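Local structure of diffuse adherence adhesin (Escherichia coli, 4MEE) at residues G318-H324 / E335-H341. The protein mediates bacterial attachment to human and other mammalian cells, autoaggregation and biofilm formation, this chain being the C-terminal part that contains its outer-membrane beta-barrel. Residues are numbered along the deposited sequence; the frame is centred on the assembly and turned at random.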
loop_
_atom_site.group_PDB
_atom_site.type_symbol
_atom_site.label_atom_id
_atom_site.label_comp_id
_atom_site.label_asym_id
_atom_site.label_seq_id
_atom_site.Cartn_x
_atom_site.Cartn_y
_atom_site.Cartn_z
ATOM N N GLY A 318 14.968 0.506 9.972
ATOM C CA GLY A 318 15.850 1.375 9.232
ATOM C C GLY A 318 16.838 2.064 10.130
ATOM O O GLY A 318 17.024 1.670 11.273
ATOM N N TYR A 319 17.496 3.090 9.607
ATOM C CA TYR A 319 18.399 3.897 10.414
ATOM C C TYR A 319 18.261 5.377 10.080
ATOM O O TYR A 319 18.474 5.791 8.939
ATOM C CB TYR A 319 19.846 3.434 10.221
ATOM C CG TYR A 319 20.868 4.176 11.056
ATOM C CD1 TYR A 319 21.079 3.844 12.394
ATOM C CD2 TYR A 319 21.636 5.200 10.503
ATOM C CE1 TYR A 319 22.021 4.512 13.159
ATOM C CE2 TYR A 319 22.580 5.876 11.260
ATOM C CZ TYR A 319 22.770 5.526 12.585
ATOM O OH TYR A 319 23.707 6.189 13.343
ATOM N N ASN A 320 17.900 6.169 11.086
ATOM C CA ASN A 320 17.833 7.618 10.939
ATOM C C ASN A 320 19.196 8.254 11.198
ATOM O O ASN A 320 19.854 7.949 12.195
ATOM C CB ASN A 320 16.766 8.211 11.864
ATOM C CG ASN A 320 15.351 7.906 11.400
ATOM O OD1 ASN A 320 15.083 7.809 10.204
ATOM N ND2 ASN A 320 14.437 7.767 12.351
ATOM N N LEU A 321 19.610 9.129 10.287
ATOM C CA LEU A 321 20.927 9.754 10.352
ATOM C C LEU A 321 20.844 11.240 10.021
ATOM O O LEU A 321 20.404 11.616 8.932
ATOM C CB LEU A 321 21.898 9.046 9.394
ATOM C CG LEU A 321 23.344 9.546 9.280
ATOM C CD1 LEU A 321 24.181 9.108 10.474
ATOM C CD2 LEU A 321 23.976 9.057 7.985
ATOM N N ASN A 322 21.260 12.074 10.973
ATOM C CA ASN A 322 21.366 13.514 10.757
ATOM C C ASN A 322 22.707 13.843 10.107
ATOM O O ASN A 322 23.757 13.792 10.752
ATOM C CB ASN A 322 21.190 14.281 12.076
ATOM C CG ASN A 322 21.254 15.791 11.898
ATOM O OD1 ASN A 322 20.865 16.330 10.861
ATOM N ND2 ASN A 322 21.739 16.483 12.923
ATOM N N VAL A 323 22.655 14.174 8.821
ATOM C CA VAL A 323 23.856 14.397 8.022
ATOM C C VAL A 323 24.460 15.771 8.310
ATOM O O VAL A 323 25.607 15.870 8.756
ATOM C CB VAL A 323 23.563 14.215 6.512
ATOM C CG1 VAL A 323 24.754 14.626 5.657
ATOM C CG2 VAL A 323 23.175 12.775 6.217
ATOM N N HIS A 324 23.671 16.819 8.077
ATOM C CA HIS A 324 24.139 18.198 8.183
ATOM C C HIS A 324 23.085 19.100 8.813
ATOM O O HIS A 324 21.892 18.847 8.704
ATOM C CB HIS A 324 24.499 18.723 6.793
ATOM C CG HIS A 324 25.462 19.867 6.810
ATOM N ND1 HIS A 324 25.315 20.977 6.007
ATOM C CD2 HIS A 324 26.586 20.072 7.535
ATOM C CE1 HIS A 324 26.310 21.816 6.233
ATOM N NE2 HIS A 324 27.097 21.290 7.156
ATOM N N GLU A 335 17.857 21.104 8.418
ATOM C CA GLU A 335 18.382 19.830 8.839
ATOM C C GLU A 335 18.364 18.972 7.598
ATOM O O GLU A 335 17.514 19.151 6.738
ATOM C CB GLU A 335 17.495 19.233 9.916
ATOM C CG GLU A 335 18.271 18.648 11.075
ATOM C CD GLU A 335 17.544 18.824 12.393
ATOM O OE1 GLU A 335 16.293 18.800 12.400
ATOM O OE2 GLU A 335 18.227 18.987 13.425
ATOM N N PHE A 336 19.315 18.062 7.476
ATOM C CA PHE A 336 19.280 17.149 6.354
ATOM C C PHE A 336 19.529 15.740 6.836
ATOM O O PHE A 336 20.500 15.481 7.538
ATOM C CB PHE A 336 20.281 17.547 5.279
ATOM C CG PHE A 336 20.466 16.507 4.223
ATOM C CD1 PHE A 336 19.545 16.371 3.190
ATOM C CD2 PHE A 336 21.556 15.654 4.265
ATOM C CE1 PHE A 336 19.719 15.406 2.212
ATOM C CE2 PHE A 336 21.739 14.688 3.291
ATOM C CZ PHE A 336 20.817 14.562 2.263
ATOM N N TRP A 337 18.645 14.834 6.434
ATOM C CA TRP A 337 18.598 13.489 6.993
ATOM C C TRP A 337 18.658 12.413 5.920
ATOM O O TRP A 337 18.070 12.565 4.847
ATOM C CB TRP A 337 17.319 13.306 7.813
ATOM C CG TRP A 337 17.277 14.091 9.092
ATOM C CD1 TRP A 337 17.070 15.438 9.228
ATOM C CD2 TRP A 337 17.427 13.573 10.420
ATOM N NE1 TRP A 337 17.089 15.787 10.554
ATOM C CE2 TRP A 337 17.307 14.664 11.309
ATOM C CE3 TRP A 337 17.657 12.294 10.945
ATOM C CZ2 TRP A 337 17.411 14.516 12.696
ATOM C CZ3 TRP A 337 17.758 12.147 12.326
ATOM C CH2 TRP A 337 17.635 13.254 13.184
ATOM N N LEU A 338 19.371 11.330 6.223
ATOM C CA LEU A 338 19.399 10.142 5.370
ATOM C C LEU A 338 18.876 8.919 6.114
ATOM O O LEU A 338 19.184 8.716 7.294
ATOM C CB LEU A 338 20.807 9.868 4.834
ATOM C CG LEU A 338 21.257 10.583 3.555
ATOM C CD1 LEU A 338 22.745 10.363 3.324
ATOM C CD2 LEU A 338 20.459 10.134 2.338
ATOM N N GLN A 339 18.089 8.108 5.413
ATOM C CA GLN A 339 17.446 6.947 6.015
ATOM C C GLN A 339 17.423 5.722 5.096
ATOM O O GLN A 339 16.518 5.584 4.270
ATOM C CB GLN A 339 16.023 7.299 6.460
ATOM C CG GLN A 339 15.351 6.215 7.284
ATOM C CD GLN A 339 13.843 6.357 7.324
ATOM O OE1 GLN A 339 13.256 6.528 8.391
ATOM N NE2 GLN A 339 13.207 6.283 6.162
ATOM N N PRO A 340 18.426 4.834 5.233
ATOM C CA PRO A 340 18.325 3.520 4.601
ATOM C C PRO A 340 17.369 2.641 5.404
ATOM O O PRO A 340 17.437 2.626 6.633
ATOM C CB PRO A 340 19.756 2.980 4.679
ATOM C CG PRO A 340 20.366 3.680 5.844
ATOM C CD PRO A 340 19.730 5.039 5.890
ATOM N N HIS A 341 16.476 1.931 4.716
ATOM C CA HIS A 341 15.443 1.137 5.388
ATOM C C HIS A 341 15.048 -0.134 4.633
ATOM O O HIS A 341 15.266 -0.248 3.426
ATOM C CB HIS A 341 14.203 1.996 5.668
ATOM C CG HIS A 341 13.595 2.600 4.442
ATOM N ND1 HIS A 341 13.754 3.929 4.110
ATOM C CD2 HIS A 341 12.836 2.056 3.461
ATOM C CE1 HIS A 341 13.116 4.177 2.981
ATOM N NE2 HIS A 341 12.554 3.057 2.564
#
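These are neighbouring antiparallel strands in the wall of the autotransporter beta-barrel, paired near the turn of the hairpin 303-327/333-355. The register is constant up to Asn322 and Trp337: Tyr319 N donates to Pro340 O (3.0 Å), the proline having no N-H to return, and Leu338 N to Leu321 O (2.9 Å), with a weak bond from Leu321 N to Leu338 O (3.1 Å). Toward the turn comes a classic beta bulge: Val323 and His324 both face Phe336, whose O takes Val323 N at 2.8 Å and, weakly, His324 N at 3.5 Å; Phe336 N bonds to His324 O (3.0 Å). Side chains alternate between the faces up to the bulge, where Val323 points toward the partner strand. Leu321, Phe336 and Leu338 make the outer face largely apolar, consistent with a membrane-spanning wall, with His324 near the turn; Val323 CB meets the Phe336 ring edge at CD2 (3.3 Å) and Val323 CG2 touches Leu338 CD1 (3.8 Å). The face turned to the barrel interior carries Asn320, Asn322, Trp337, Gln339 and His341, whose NE2 hydrogen-bonds Asn401 OD1, two strands along the wall. There Asn322 CB makes a CH-pi contact, 3.8 Å from the Trp337 six-membered ring centroid.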